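Local coordinates for protein inorganic pyrophosphatase (Shewanella sp. AS-11, PDB 6LL8) that probably hydrolyses diphosphate to two phosphates, using divalent metal ions such as manganese or magnesium as cofactors, at residues L212-L223 against R246-M257. Numbering follows the deposited sequence. Where two conformers were deposited one is given.
Sequences LVGIGQLEVIDL and RHSVLLLLTDIM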
loop_
_atom_site.group_PDB
_atom_site.type_symbol
_atom_site.label_atom_id
_atom_site.label_comp_id
_atom_site.label_asym_id
_atom_site.label_seq_id
_atom_site.Cartn_x
_atom_site.Cartn_y
_atom_site.Cartn_z
ATOM N N LEU A 212 -1.897 -19.297 -0.361
ATOM C CA LEU A 212 -2.548 -17.985 -0.287
ATOM C C LEU A 212 -2.325 -17.441 1.126
ATOM O O LEU A 212 -2.798 -18.051 2.105
ATOM C CB LEU A 212 -4.020 -18.085 -0.687
ATOM C CG LEU A 212 -4.737 -16.744 -0.761
ATOM C CD1 LEU A 212 -4.113 -15.832 -1.804
ATOM C CD2 LEU A 212 -6.212 -16.921 -1.042
ATOM N N VAL A 213 -1.606 -16.331 1.238
ATOM C CA VAL A 213 -1.265 -15.699 2.525
ATOM C C VAL A 213 -1.870 -14.293 2.549
ATOM O O VAL A 213 -1.535 -13.456 1.704
ATOM C CB VAL A 213 0.261 -15.644 2.673
ATOM C CG1 VAL A 213 0.653 -14.881 3.917
ATOM C CG2 VAL A 213 0.849 -17.035 2.642
ATOM N N GLY A 214 -2.739 -14.028 3.502
ATOM C CA GLY A 214 -3.281 -12.700 3.698
ATOM C C GLY A 214 -2.525 -11.964 4.773
ATOM O O GLY A 214 -2.260 -12.546 5.829
ATOM N N ILE A 215 -2.176 -10.708 4.521
ATOM C CA ILE A 215 -1.447 -9.893 5.516
ATOM C C ILE A 215 -2.137 -8.534 5.619
ATOM O O ILE A 215 -2.153 -7.788 4.624
ATOM C CB ILE A 215 0.027 -9.711 5.134
ATOM C CG1 ILE A 215 0.686 -11.045 4.783
ATOM C CG2 ILE A 215 0.738 -8.967 6.246
ATOM C CD1 ILE A 215 2.141 -10.952 4.390
ATOM N N GLY A 216 -2.644 -8.213 6.789
ATOM C CA GLY A 216 -3.137 -6.883 7.090
ATOM C C GLY A 216 -2.133 -6.102 7.897
ATOM O O GLY A 216 -1.206 -6.671 8.496
ATOM N N GLN A 217 -2.322 -4.802 7.924
ATOM C CA GLN A 217 -1.485 -3.911 8.740
ATOM C C GLN A 217 -2.330 -2.770 9.263
ATOM O O GLN A 217 -3.166 -2.237 8.526
ATOM C CB GLN A 217 -0.301 -3.396 7.935
ATOM C CG GLN A 217 0.637 -2.529 8.786
ATOM C CD GLN A 217 1.966 -2.235 8.148
ATOM O OE1 GLN A 217 2.051 -2.107 6.931
ATOM N NE2 GLN A 217 3.025 -2.164 8.937
ATOM N N LEU A 218 -2.101 -2.417 10.514
ATOM C CA LEU A 218 -2.707 -1.240 11.149
ATOM C C LEU A 218 -1.587 -0.437 11.787
ATOM O O LEU A 218 -1.114 -0.774 12.882
ATOM C CB LEU A 218 -3.753 -1.650 12.169
ATOM C CG LEU A 218 -4.963 -2.339 11.569
ATOM C CD1 LEU A 218 -5.723 -3.127 12.623
ATOM C CD2 LEU A 218 -5.871 -1.336 10.868
ATOM N N GLU A 219 -1.182 0.636 11.136
ATOM C CA GLU A 219 -0.175 1.571 11.649
ATOM C C GLU A 219 -0.852 2.620 12.514
ATOM O O GLU A 219 -1.821 3.258 12.088
ATOM C CB GLU A 219 0.520 2.300 10.500
ATOM C CG GLU A 219 1.322 1.435 9.540
ATOM C CD GLU A 219 1.467 2.152 8.205
ATOM O OE1 GLU A 219 0.405 2.508 7.614
ATOM O OE2 GLU A 219 2.582 2.405 7.795
ATOM N N VAL A 220 -0.346 2.759 13.722
ATOM C CA VAL A 220 -0.921 3.693 14.708
ATOM C C VAL A 220 0.202 4.341 15.498
ATOM O O VAL A 220 1.342 3.869 15.481
ATOM C CB VAL A 220 -1.901 2.967 15.650
ATOM C CG1 VAL A 220 -3.062 2.342 14.907
ATOM C CG2 VAL A 220 -1.192 1.943 16.497
ATOM N N ILE A 221 -0.137 5.366 16.253
ATOM C CA ILE A 221 0.831 6.085 17.118
ATOM C C ILE A 221 1.061 5.362 18.444
ATOM O O ILE A 221 2.126 5.554 19.024
ATOM C CB ILE A 221 0.326 7.508 17.334
ATOM C CG1 ILE A 221 0.477 8.303 16.039
ATOM C CG2 ILE A 221 1.048 8.140 18.507
ATOM C CD1 ILE A 221 -0.267 9.591 16.027
ATOM N N ASP A 222 0.100 4.561 18.886
ATOM C CA ASP A 222 0.125 3.892 20.205
ATOM C C ASP A 222 -0.623 2.569 20.133
ATOM O O ASP A 222 -1.848 2.576 19.966
ATOM C CB ASP A 222 -0.467 4.851 21.246
ATOM C CG ASP A 222 -0.523 4.313 22.668
ATOM O OD1 ASP A 222 -0.057 3.168 22.871
ATOM O OD2 ASP A 222 -1.039 5.057 23.561
ATOM N N LEU A 223 0.119 1.479 20.211
ATOM C CA LEU A 223 -0.366 0.074 20.209
ATOM C C LEU A 223 -1.521 -0.134 21.211
ATOM O O LEU A 223 -2.321 -1.076 20.994
ATOM C CB LEU A 223 0.863 -0.803 20.514
ATOM C CG LEU A 223 0.781 -2.301 20.216
ATOM C CD1 LEU A 223 0.770 -2.570 18.722
ATOM C CD2 LEU A 223 1.930 -3.066 20.875
ATOM N N ARG A 246 -7.392 -19.706 2.936
ATOM C CA ARG A 246 -6.001 -19.225 2.983
ATOM C C ARG A 246 -5.129 -20.163 3.803
ATOM O O ARG A 246 -5.592 -20.781 4.799
ATOM C CB ARG A 246 -5.965 -17.824 3.585
ATOM C CG ARG A 246 -6.653 -16.765 2.737
ATOM C CD ARG A 246 -6.605 -15.383 3.377
ATOM N NE ARG A 246 -7.090 -14.360 2.473
ATOM C CZ ARG A 246 -8.365 -14.052 2.287
ATOM N NH1 ARG A 246 -9.329 -14.609 2.995
ATOM N NH2 ARG A 246 -8.695 -13.208 1.338
ATOM N N HIS A 247 -3.863 -20.272 3.443
ATOM C CA HIS A 247 -2.851 -20.971 4.254
ATOM C C HIS A 247 -2.656 -20.227 5.567
ATOM O O HIS A 247 -2.523 -20.856 6.627
ATOM C CB HIS A 247 -1.564 -21.112 3.440
ATOM C CG HIS A 247 -0.454 -21.749 4.196
ATOM N ND1 HIS A 247 0.246 -21.086 5.169
ATOM C CD2 HIS A 247 0.036 -23.017 4.148
ATOM C CE1 HIS A 247 1.135 -21.928 5.690
ATOM N NE2 HIS A 247 1.036 -23.123 5.048
ATOM N N SER A 248 -2.537 -18.907 5.500
ATOM C CA SER A 248 -2.196 -18.076 6.659
ATOM C C SER A 248 -2.922 -16.739 6.553
ATOM O O SER A 248 -3.077 -16.214 5.441
ATOM C CB SER A 248 -0.716 -17.809 6.729
ATOM O OG SER A 248 0.068 -18.983 6.855
ATOM N N VAL A 249 -3.250 -16.178 7.706
ATOM C CA VAL A 249 -3.620 -14.750 7.830
ATOM C C VAL A 249 -2.782 -14.151 8.932
ATOM O O VAL A 249 -2.742 -14.701 10.039
ATOM C CB VAL A 249 -5.119 -14.491 8.043
ATOM C CG1 VAL A 249 -5.365 -13.004 8.212
ATOM C CG2 VAL A 249 -5.974 -15.046 6.911
ATOM N N LEU A 250 -2.117 -13.049 8.607
ATOM C CA LEU A 250 -1.246 -12.313 9.537
ATOM C C LEU A 250 -1.801 -10.908 9.651
ATOM O O LEU A 250 -2.211 -10.323 8.645
ATOM C CB LEU A 250 0.185 -12.253 8.981
ATOM C CG LEU A 250 0.749 -13.562 8.439
ATOM C CD1 LEU A 250 2.151 -13.293 7.904
ATOM C CD2 LEU A 250 0.699 -14.695 9.449
ATOM N N LEU A 251 -1.775 -10.363 10.854
ATOM C CA LEU A 251 -2.177 -8.949 11.057
ATOM C C LEU A 251 -1.079 -8.260 11.833
ATOM O O LEU A 251 -0.799 -8.633 12.968
ATOM C CB LEU A 251 -3.526 -8.844 11.758
ATOM C CG LEU A 251 -4.015 -7.424 12.042
ATOM C CD1 LEU A 251 -4.216 -6.639 10.758
ATOM C CD2 LEU A 251 -5.302 -7.443 12.844
ATOM N N LEU A 252 -0.487 -7.253 11.225
ATOM C CA LEU A 252 0.540 -6.412 11.850
ATOM C C LEU A 252 -0.099 -5.252 12.568
ATOM O O LEU A 252 -0.804 -4.444 11.949
ATOM C CB LEU A 252 1.465 -5.861 10.762
ATOM C CG LEU A 252 2.309 -6.882 10.009
ATOM C CD1 LEU A 252 2.666 -6.336 8.636
ATOM C CD2 LEU A 252 3.567 -7.220 10.795
ATOM N N LEU A 253 0.126 -5.176 13.865
ATOM C CA LEU A 253 -0.280 -4.005 14.677
ATOM C C LEU A 253 1.016 -3.208 14.857
ATOM O O LEU A 253 1.925 -3.626 15.589
ATOM C CB LEU A 253 -0.866 -4.457 16.014
ATOM C CG LEU A 253 -1.996 -5.473 15.933
ATOM C CD1 LEU A 253 -2.480 -5.812 17.339
ATOM C CD2 LEU A 253 -3.151 -4.963 15.080
ATOM N N THR A 254 1.149 -2.124 14.114
ATOM C CA THR A 254 2.425 -1.425 13.931
ATOM C C THR A 254 2.387 -0.109 14.686
ATOM O O THR A 254 1.561 0.741 14.408
ATOM C CB THR A 254 2.708 -1.211 12.459
ATOM O OG1 THR A 254 2.771 -2.487 11.816
ATOM C CG2 THR A 254 3.979 -0.431 12.244
ATOM N N ASP A 255 3.312 0.049 15.635
ATOM C CA ASP A 255 3.455 1.279 16.425
ATOM C C ASP A 255 4.545 2.106 15.771
ATOM O O ASP A 255 5.717 1.696 15.767
ATOM C CB ASP A 255 3.782 0.882 17.861
ATOM C CG ASP A 255 3.846 2.044 18.817
ATOM O OD1 ASP A 255 4.469 3.045 18.445
ATOM O OD2 ASP A 255 3.192 1.943 19.919
ATOM N N ILE A 256 4.164 3.241 15.209
ATOM C CA ILE A 256 5.125 4.060 14.446
ATOM C C ILE A 256 6.058 4.849 15.351
ATOM O O ILE A 256 7.051 5.364 14.847
ATOM C CB ILE A 256 4.447 4.949 13.418
ATOM C CG1 ILE A 256 3.686 6.110 14.041
ATOM C CG2 ILE A 256 3.600 4.116 12.475
ATOM C CD1 ILE A 256 3.729 7.375 13.246
ATOM N N MET A 257 5.766 4.921 16.632
ATOM C CA MET A 257 6.677 5.625 17.558
ATOM C C MET A 257 7.665 4.619 18.179
ATOM O O MET A 257 8.851 4.972 18.210
ATOM C CB MET A 257 5.876 6.423 18.599
ATOM C CG MET A 257 4.782 7.333 17.963
ATOM S SD MET A 257 5.359 8.663 16.823
ATOM C CE MET A 257 6.281 9.651 17.996
HETATM O O HOH W 1 3.732 4.635 21.046
#
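The Gln217 amide reaches diagonally across to Thr254, two places further along the neighbouring strand than its bridge partner Leu252. With CG anti to the backbone N (chi1 -177°) and the chain extended, Gln217 NE2 donates to Thr254 OG1 at 2.9 Å; the acceptor lies in the amide plane and the N-H...O angle is 178°. Leu292 O takes a second bond from NE2, so two bonds set the orientation of the amide, and Thr254 OG1 also pairs with Ser261 OG on strand 260-267. Bound imidodiphosphate touches Gln217, placing this link beside the substrate-analogue pocket. Further back on the same face, the side chains of Ile215 and Leu250 run alongside each other, pointing the same way, while Leu252 CD1 meets Ile215 CG2 at 4.0 Å; Leu302 of helix 294-307 touches both Ile215 and Leu250. Strands 211-220 and 248-255 are the parallel pair of a beta-alpha-beta crossover through helix 230-243 in the DHHA2 domain; their segments here run 14° apart. Alternating bonds join them, among them Gly214 N to Ser248 O (2.9 Å) and Leu250 N to Gly214 O (2.8 Å). On the other face, Leu251 bends inward over Gly216, Leu251 CD1 lying 3.6 Å from Gly216 C, and Leu218 CD1 packs on Leu253 CD2 at 4.0 Å. Ending strand 248-255, Asp255 holds the turn after strand 211-220: Asp255 OD2 accepts from Leu223 N at 3.1 Å, from above the carboxylate plane, while OD1 closes an Asx turn with Met257 N. Lys258 NZ salt-bridges Asp255 OD2, probably easing repulsion from nearby Asp222, whose OD1 accepts from Ala224 N.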